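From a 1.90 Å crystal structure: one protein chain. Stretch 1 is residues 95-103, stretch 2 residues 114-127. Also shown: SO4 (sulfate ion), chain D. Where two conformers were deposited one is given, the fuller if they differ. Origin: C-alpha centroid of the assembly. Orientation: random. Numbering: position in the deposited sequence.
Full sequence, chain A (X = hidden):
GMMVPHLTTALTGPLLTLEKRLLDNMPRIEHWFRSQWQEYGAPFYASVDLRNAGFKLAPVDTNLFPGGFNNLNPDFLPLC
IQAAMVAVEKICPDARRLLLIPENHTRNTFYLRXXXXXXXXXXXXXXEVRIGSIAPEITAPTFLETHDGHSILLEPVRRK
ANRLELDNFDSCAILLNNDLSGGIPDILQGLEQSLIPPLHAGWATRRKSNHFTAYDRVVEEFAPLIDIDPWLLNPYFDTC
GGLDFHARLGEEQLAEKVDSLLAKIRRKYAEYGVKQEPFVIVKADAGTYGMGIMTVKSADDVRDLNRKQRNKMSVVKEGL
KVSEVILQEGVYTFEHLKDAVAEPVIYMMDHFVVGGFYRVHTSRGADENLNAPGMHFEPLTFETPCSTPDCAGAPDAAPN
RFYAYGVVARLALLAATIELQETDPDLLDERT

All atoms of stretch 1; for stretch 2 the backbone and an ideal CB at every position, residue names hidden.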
ATOM      1  N   ALA A  95      -6.791  17.605  -0.194  1.00 25.36           N
ATOM      2  CA  ALA A  95      -6.628  17.991   1.196  1.00 25.49           C
ATOM      3  C   ALA A  95      -5.173  18.261   1.556  1.00 23.35           C
ATOM      4  O   ALA A  95      -4.275  17.542   1.181  1.00 23.87           O
ATOM      5  CB  ALA A  95      -7.220  16.918   2.136  1.00 25.61           C
ATOM      6  N   ARG A  96      -4.949  19.377   2.224  1.00 22.25           N
ATOM      7  CA  ARG A  96      -3.677  19.638   2.872  1.00 21.07           C
ATOM      8  C   ARG A  96      -3.806  19.370   4.371  1.00 20.14           C
ATOM      9  O   ARG A  96      -2.846  18.929   4.995  1.00 18.86           O
ATOM     10  CB  ARG A  96      -3.283  21.113   2.710  1.00 21.32           C
ATOM     11  CG  ARG A  96      -2.966  21.553   1.317  1.00 24.80           C
ATOM     12  CD  ARG A  96      -2.610  23.037   1.323  1.00 29.37           C
ATOM     13  NE  ARG A  96      -1.949  23.483   0.095  1.00 35.90           N
ATOM     14  CZ  ARG A  96      -2.584  23.882  -1.013  1.00 43.38           C
ATOM     15  NH1 ARG A  96      -3.921  23.866  -1.088  1.00 46.14           N
ATOM     16  NH2 ARG A  96      -1.884  24.287  -2.073  1.00 45.27           N
ATOM     17  N   ARG A  97      -4.967  19.727   4.931  1.00 19.18           N
ATOM     18  CA  ARG A  97      -5.195  19.726   6.375  0.55 19.61           C
ATOM     19  C   ARG A  97      -6.392  18.834   6.720  1.00 20.14           C
ATOM     20  O   ARG A  97      -7.361  18.793   5.971  1.00 22.29           O
ATOM     21  CB  ARG A  97      -5.477  21.156   6.851  0.55 19.40           C
ATOM     22  CG  ARG A  97      -4.281  22.100   6.768  0.55 20.10           C
ATOM     23  CD  ARG A  97      -4.653  23.538   7.090  0.55 19.99           C
ATOM     24  NE  ARG A  97      -5.412  24.162   6.006  0.55 21.11           N
ATOM     25  CZ  ARG A  97      -4.880  24.657   4.876  0.55 23.83           C
ATOM     26  NH1 ARG A  97      -3.569  24.598   4.638  0.55 22.05           N
ATOM     27  NH2 ARG A  97      -5.675  25.198   3.957  0.55 25.38           N
ATOM     28  N   LEU A  98      -6.334  18.150   7.852  1.00 17.59           N
ATOM     29  CA  LEU A  98      -7.425  17.303   8.292  1.00 16.43           C
ATOM     30  C   LEU A  98      -7.713  17.546   9.752  1.00 15.32           C
ATOM     31  O   LEU A  98      -6.791  17.506  10.587  1.00 14.16           O
ATOM     32  CB  LEU A  98      -7.037  15.847   8.066  1.00 17.24           C
ATOM     33  CG  LEU A  98      -8.123  14.805   8.241  1.00 18.20           C
ATOM     34  CD1 LEU A  98      -9.246  14.947   7.217  1.00 18.38           C
ATOM     35  CD2 LEU A  98      -7.453  13.366   8.129  1.00 21.00           C
ATOM     36  N   LEU A  99      -8.979  17.839  10.067  1.00 14.04           N
ATOM     37  CA  LEU A  99      -9.431  17.946  11.444  1.00 13.84           C
ATOM     38  C   LEU A  99      -9.953  16.588  11.860  1.00 13.81           C
ATOM     39  O   LEU A  99     -10.839  16.038  11.192  1.00 14.17           O
ATOM     40  CB  LEU A  99     -10.572  18.999  11.564  1.00 14.09           C
ATOM     41  CG  LEU A  99     -11.118  19.295  12.965  1.00 15.44           C
ATOM     42  CD1 LEU A  99     -10.087  20.052  13.794  1.00 15.37           C
ATOM     43  CD2 LEU A  99     -12.447  20.101  12.908  1.00 17.55           C
ATOM     44  N   LEU A 100      -9.397  16.057  12.942  1.00 13.43           N
ATOM     45  CA  LEU A 100      -9.796  14.766  13.494  0.50 13.35           C
ATOM     46  C   LEU A 100     -10.658  14.991  14.733  1.00 13.63           C
ATOM     47  O   LEU A 100     -10.213  15.581  15.713  1.00 13.87           O
ATOM     48  CB  LEU A 100      -8.573  13.913  13.863  0.50 13.15           C
ATOM     49  CG  LEU A 100      -8.824  12.517  14.486  0.50 13.49           C
ATOM     50  CD1 LEU A 100      -9.472  11.552  13.484  0.50  9.17           C
ATOM     51  CD2 LEU A 100      -7.480  11.916  15.026  0.50 12.90           C
ATOM     52  N   ILE A 101     -11.903  14.524  14.689  1.00 13.75           N
ATOM     53  CA  ILE A 101     -12.805  14.590  15.843  1.00 14.03           C
ATOM     54  C   ILE A 101     -12.846  13.233  16.585  1.00 14.29           C
ATOM     55  O   ILE A 101     -13.329  12.252  16.059  1.00 13.95           O
ATOM     56  CB  ILE A 101     -14.244  15.028  15.430  1.00 15.26           C
ATOM     57  CG1 ILE A 101     -14.176  16.387  14.687  1.00 15.79           C
ATOM     58  CG2 ILE A 101     -15.153  15.096  16.666  1.00 12.26           C
ATOM     59  CD1 ILE A 101     -15.493  16.969  14.256  1.00 20.06           C
ATOM     60  N   PRO A 102     -12.361  13.192  17.828  1.00 14.65           N
ATOM     61  CA  PRO A 102     -12.306  11.959  18.615  1.00 16.01           C
ATOM     62  C   PRO A 102     -13.611  11.701  19.355  1.00 17.07           C
ATOM     63  O   PRO A 102     -14.456  12.604  19.446  1.00 16.38           O
ATOM     64  CB  PRO A 102     -11.181  12.236  19.590  1.00 15.68           C
ATOM     65  CG  PRO A 102     -11.331  13.706  19.866  1.00 16.80           C
ATOM     66  CD  PRO A 102     -11.801  14.327  18.575  1.00 15.04           C
ATOM     67  N   GLU A 103     -13.769  10.486  19.863  1.00 18.94           N
ATOM     68  CA  GLU A 103     -14.813  10.194  20.844  1.00 21.90           C
ATOM     69  C   GLU A 103     -14.644  11.196  22.007  1.00 24.12           C
ATOM     70  O   GLU A 103     -13.549  11.746  22.221  1.00 22.80           O
ATOM     71  CB  GLU A 103     -14.705   8.758  21.357  1.00 23.07           C
ATOM     72  CG  GLU A 103     -15.204   7.649  20.413  1.00 24.49           C
ATOM     73  CD  GLU A 103     -16.738   7.677  20.181  1.00 27.56           C
ATOM     74  OE1 GLU A 103     -17.455   8.375  20.944  1.00 27.51           O
ATOM     75  OE2 GLU A 103     -17.220   7.022  19.216  1.00 28.97           O
ATOM     76  N   UNK A 114      -4.840   5.295  21.025  1.00 13.42           N
ATOM     77  CA  UNK A 114      -5.395   5.161  19.675  1.00 13.25           C
ATOM     78  C   UNK A 114      -5.344   6.480  18.907  1.00 13.20           C
ATOM     79  O   UNK A 114      -4.939   6.525  17.746  1.00 12.89           O
ATOM     80  CB  UNK A 114      -6.839   4.659  19.746  1.00 13.25           C
ATOM     81  N   UNK A 115      -5.785   7.555  19.544  1.00 13.24           N
ATOM     82  CA  UNK A 115      -5.732   8.866  18.901  1.00 13.43           C
ATOM     83  C   UNK A 115      -4.345   9.250  18.458  1.00 12.29           C
ATOM     84  O   UNK A 115      -4.178   9.687  17.306  1.00 13.25           O
ATOM     85  CB  UNK A 115      -6.272   9.939  19.849  1.00 13.43           C
ATOM     86  N   UNK A 116      -3.363   9.065  19.320  1.00 13.23           N
ATOM     87  CA  UNK A 116      -1.969   9.325  18.965  1.00 14.36           C
ATOM     88  C   UNK A 116      -1.485   8.483  17.771  1.00 14.01           C
ATOM     89  O   UNK A 116      -0.874   9.016  16.839  1.00 13.29           O
ATOM     90  CB  UNK A 116      -1.076   9.056  20.177  1.00 14.36           C
ATOM     91  N   UNK A 117      -1.781   7.183  17.805  1.00 13.30           N
ATOM     92  CA  UNK A 117      -1.379   6.241  16.722  1.00 13.34           C
ATOM     93  C   UNK A 117      -2.029   6.586  15.395  1.00 12.48           C
ATOM     94  O   UNK A 117      -1.373   6.580  14.349  1.00 12.05           O
ATOM     95  CB  UNK A 117      -1.744   4.804  17.099  1.00 13.34           C
ATOM     96  N   UNK A 118      -3.337   6.889  15.430  1.00 12.54           N
ATOM     97  CA  UNK A 118      -4.065   7.317  14.242  1.00 12.32           C
ATOM     98  C   UNK A 118      -3.532   8.633  13.655  1.00 12.00           C
ATOM     99  O   UNK A 118      -3.301   8.761  12.437  1.00 11.96           O
ATOM    100  CB  UNK A 118      -5.550   7.468  14.580  1.00 12.32           C
ATOM    101  N   UNK A 119      -3.290   9.610  14.523  1.00 12.33           N
ATOM    102  CA  UNK A 119      -2.753  10.900  14.118  0.70 11.78           C
ATOM    103  C   UNK A 119      -1.383  10.731  13.439  1.00 12.09           C
ATOM    104  O   UNK A 119      -1.079  11.371  12.413  1.00 11.89           O
ATOM    105  CB  UNK A 119      -2.639  11.828  15.329  0.70 11.78           C
ATOM    106  N   UNK A 120      -0.580   9.830  13.994  1.00 11.60           N
ATOM    107  CA  UNK A 120       0.753   9.548  13.466  1.00 11.93           C
ATOM    108  C   UNK A 120       0.673   8.986  12.042  1.00 12.01           C
ATOM    109  O   UNK A 120       1.388   9.449  11.127  1.00 10.49           O
ATOM    110  CB  UNK A 120       1.488   8.566  14.381  1.00 11.93           C
ATOM    111  N   UNK A 121      -0.216   8.027  11.837  1.00 11.09           N
ATOM    112  CA  UNK A 121      -0.426   7.482  10.468  1.00 10.31           C
ATOM    113  C   UNK A 121      -0.818   8.562   9.480  1.00 11.38           C
ATOM    114  O   UNK A 121      -0.285   8.643   8.370  1.00 11.74           O
ATOM    115  CB  UNK A 121      -1.507   6.399  10.481  1.00 10.31           C
ATOM    116  N   UNK A 122      -1.765   9.417   9.871  1.00 12.01           N
ATOM    117  CA  UNK A 122      -2.294  10.445   8.987  1.00 11.68           C
ATOM    118  C   UNK A 122      -1.227  11.516   8.663  1.00 12.08           C
ATOM    119  O   UNK A 122      -1.181  11.999   7.541  1.00 11.47           O
ATOM    120  CB  UNK A 122      -3.522  11.096   9.626  1.00 11.68           C
ATOM    121  N   UNK A 123      -0.377  11.857   9.633  1.00 10.92           N
ATOM    122  CA  UNK A 123       0.736  12.781   9.409  1.00 11.72           C
ATOM    123  C   UNK A 123       1.779  12.169   8.462  1.00 11.99           C
ATOM    124  O   UNK A 123       2.331  12.869   7.585  1.00 12.82           O
ATOM    125  CB  UNK A 123       1.389  13.156  10.741  1.00 11.72           C
ATOM    126  N   UNK A 124       2.096  10.905   8.690  1.00 12.54           N
ATOM    127  CA  UNK A 124       3.015  10.175   7.779  1.00 13.03           C
ATOM    128  C   UNK A 124       2.457  10.057   6.352  1.00 13.05           C
ATOM    129  O   UNK A 124       3.221   9.994   5.396  1.00 12.58           O
ATOM    130  CB  UNK A 124       3.292   8.775   8.329  1.00 13.03           C
ATOM    131  N   UNK A 125       1.136  10.111   6.219  1.00 12.79           N
ATOM    132  CA  UNK A 125       0.491  10.165   4.915  1.00 13.67           C
ATOM    133  C   UNK A 125       0.559  11.540   4.287  1.00 13.37           C
ATOM    134  O   UNK A 125       0.130  11.723   3.156  1.00 15.09           O
ATOM    135  CB  UNK A 125      -0.971   9.730   5.036  1.00 13.67           C
ATOM    136  N   UNK A 126       1.139  12.496   4.994  1.00 13.09           N
ATOM    137  CA  UNK A 126       1.397  13.817   4.447  1.00 14.12           C
ATOM    138  C   UNK A 126       0.329  14.874   4.718  1.00 14.31           C
ATOM    139  O   UNK A 126       0.258  15.858   4.011  1.00 15.19           O
ATOM    140  CB  UNK A 126       1.585  13.690   2.934  1.00 14.12           C
ATOM    141  N   UNK A 127      -0.524  14.620   5.697  1.00 14.51           N
ATOM    142  CA  UNK A 127      -1.518  15.609   6.111  1.00 14.46           C
ATOM    143  C   UNK A 127      -1.051  16.390   7.347  1.00 14.70           C
ATOM    144  O   UNK A 127      -0.342  15.868   8.199  1.00 14.71           O
ATOM    145  CB  UNK A 127      -2.855  14.922   6.398  1.00 14.46           C
TER
HETATM  146  S   SO4 D 434       3.349  12.328  15.156  0.75 33.43           S
HETATM  147  O1  SO4 D 434       3.853  11.455  16.184  0.75 33.00           O
HETATM  148  O2  SO4 D 434       3.732  11.923  13.785  0.75 29.08           O
HETATM  149  O3  SO4 D 434       1.909  12.149  15.339  0.75 35.96           O
HETATM  150  O4  SO4 D 434       3.556  13.766  15.296  0.75 28.52           O

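The helix of stretch 2 runs nearly antiparallel to the strand of stretch 1, at 169°, with the axes 10.5 Å apart at closest approach. Stretch 1 offers L98, L100 and P102.

Position 114 points toward the strand, but nothing of stretch 1 lies within 5.5 Å of its ideal CB, so many residues would do. It is N114, whose amide is hydrogen-bonded elsewhere in the structure.

At position 115 the ideal CB stands 5.4 Å from both L100 CD2 and P102 CB, an apolar setting suited to valine, isoleucine or leucine. The residue is V115, and its two methyls divide the neighbours: CG1 lies 4.2 Å from L100 CD2, CG2 4.3 Å from P102 CB.

Positions 116, 120 and 123 have no part of stretch 1 near, but a sulfate sits beside them, so donors or positive charge would suit. They are H116, H120 and R123. H120 ND1 donates to sulfate O2 at 2.8 Å, and R123 NH1 to sulfate O3 at 3.1 Å and O4 at 3.0 Å; H116 only approaches, its CE1 3.8 Å from sulfate O1.

Position 117 is out of reach of the strand and tolerant; it holds A117.

Position 118 points at the strand, its ideal CB 4.9 Å from L100 CD2. A long aliphatic chain fits, and L118 brings CD2 to 3.9 Å from L100 CD1.

Position 119 points sideways, its ideal CB also 4.9 Å from L100 CD2, so a small or medium residue is reasonable. T119 turns OG1 back to donate to V115 O (2.7 Å), which lets this polar atom rest 3.7 Å from L100 CD2.

Position 121 is out of reach of stretch 1, which leaves the choice open; it is I121.

Position 122 faces L98, with its ideal CB 4.8 Å from L98 CD2. Leucine, isoleucine or methionine would suit; L122 places CD1 4.0 Å from L98 CD2.

At 124 and 125 stretch 1 is also too distant to set a preference; the residues are Q124 and A125.

Position 126 has phi 94°, and a CB would be jammed against the preceding carbonyl oxygen. Glycine is called for, and G126 ends the helix in a Schellman motif. G126 O lies 2.8 Å from the O of water 2, which also lies 2.8 Å from R96 O.

Position 127 starts sideways, with its ideal CB 4.6 Å from L98 CB, so a branched aliphatic chain could reach the strand. L127 (chi1 m, chi2 t) sets CD1 3.7 Å from L98 CD2 and CD2 4.1 Å from A95 CB; the other stretch covers more of it than of any other residue here.

Stretch 2, residues 114-127: NVHALTHILRQAGL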
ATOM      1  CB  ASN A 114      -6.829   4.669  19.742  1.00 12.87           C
ATOM      2  CG  ASN A 114      -7.591   4.902  18.484  1.00 13.75           C
ATOM      3  OD1 ASN A 114      -7.372   4.203  17.461  1.00 10.65           O
ATOM      4  ND2 ASN A 114      -8.518   5.905  18.529  1.00 11.66           N
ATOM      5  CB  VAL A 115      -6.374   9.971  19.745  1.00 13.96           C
ATOM      6  CG1 VAL A 115      -6.240  11.366  18.999  1.00 13.38           C
ATOM      7  CG2 VAL A 115      -7.873   9.589  19.979  1.00 14.00           C
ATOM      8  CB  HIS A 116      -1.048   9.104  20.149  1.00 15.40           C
ATOM      9  CG  HIS A 116       0.400   9.210  19.800  1.00 20.13           C
ATOM     10  ND1 HIS A 116       1.085  10.406  19.824  1.00 29.40           N
ATOM     11  CD2 HIS A 116       1.298   8.268  19.418  1.00 25.66           C
ATOM     12  CE1 HIS A 116       2.335  10.200  19.445  1.00 29.73           C
ATOM     13  NE2 HIS A 116       2.487   8.910  19.183  1.00 28.39           N
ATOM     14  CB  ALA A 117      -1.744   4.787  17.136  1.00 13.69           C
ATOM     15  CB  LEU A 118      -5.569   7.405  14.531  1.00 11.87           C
ATOM     16  CG  LEU A 118      -6.446   7.902  13.395  1.00 12.15           C
ATOM     17  CD1 LEU A 118      -6.361   7.095  12.068  1.00 11.02           C
ATOM     18  CD2 LEU A 118      -7.917   7.975  13.902  1.00 12.15           C
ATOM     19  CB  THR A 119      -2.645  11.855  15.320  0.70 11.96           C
ATOM     20  OG1 THR A 119      -3.941  12.035  15.917  0.70 11.95           O
ATOM     21  CG2 THR A 119      -2.081  13.178  14.881  0.70 10.03           C
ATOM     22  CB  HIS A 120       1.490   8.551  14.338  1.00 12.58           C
ATOM     23  CG  HIS A 120       2.859   8.195  13.817  1.00 13.99           C
ATOM     24  ND1 HIS A 120       3.878   9.116  13.732  1.00 16.01           N
ATOM     25  CD2 HIS A 120       3.368   7.025  13.362  1.00 18.49           C
ATOM     26  CE1 HIS A 120       4.951   8.530  13.212  1.00 18.30           C
ATOM     27  NE2 HIS A 120       4.668   7.260  12.988  1.00 18.28           N
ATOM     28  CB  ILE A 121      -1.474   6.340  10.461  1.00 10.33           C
ATOM     29  CG1 ILE A 121      -0.959   5.115  11.215  1.00 12.61           C
ATOM     30  CG2 ILE A 121      -1.916   5.956   8.996  1.00  9.02           C
ATOM     31  CD1 ILE A 121      -2.134   4.210  11.731  1.00 11.67           C
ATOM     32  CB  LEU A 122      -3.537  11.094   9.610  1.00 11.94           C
ATOM     33  CG  LEU A 122      -4.747  10.163   9.832  1.00 12.97           C
ATOM     34  CD1 LEU A 122      -5.784  10.834  10.752  1.00 13.64           C
ATOM     35  CD2 LEU A 122      -5.382   9.743   8.531  1.00 14.34           C
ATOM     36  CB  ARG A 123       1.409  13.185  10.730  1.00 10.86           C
ATOM     37  CG  ARG A 123       0.503  14.168  11.535  1.00 10.69           C
ATOM     38  CD  ARG A 123       1.132  14.603  12.845  1.00 13.98           C
ATOM     39  NE  ARG A 123       0.219  15.545  13.502  1.00 15.58           N
ATOM     40  CZ  ARG A 123       0.079  15.712  14.812  1.00 19.38           C
ATOM     41  NH1 ARG A 123       0.800  15.005  15.670  1.00 19.59           N
ATOM     42  NH2 ARG A 123      -0.798  16.621  15.270  1.00 19.67           N
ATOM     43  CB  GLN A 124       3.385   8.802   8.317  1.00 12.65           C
ATOM     44  CG  GLN A 124       4.127   8.802   9.696  1.00 14.39           C
ATOM     45  CD  GLN A 124       5.594   9.064   9.598  1.00 20.42           C
ATOM     46  OE1 GLN A 124       6.023  10.190   9.378  1.00 21.36           O
ATOM     47  NE2 GLN A 124       6.374   8.021   9.734  1.00 23.43           N
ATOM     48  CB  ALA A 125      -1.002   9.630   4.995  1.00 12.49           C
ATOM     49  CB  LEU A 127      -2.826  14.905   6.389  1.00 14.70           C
ATOM     50  CG  LEU A 127      -3.529  14.285   5.188  1.00 14.30           C
ATOM     51  CD1 LEU A 127      -4.629  13.360   5.699  1.00 15.06           C
ATOM     52  CD2 LEU A 127      -4.094  15.396   4.241  1.00 16.43           C
TER
HETATM   53  O   HOH W   1      -1.826  16.505   1.423  1.00 25.75           O
HETATM   54  O   HOH W   2      -0.601  18.397   3.351  1.00 16.59           O
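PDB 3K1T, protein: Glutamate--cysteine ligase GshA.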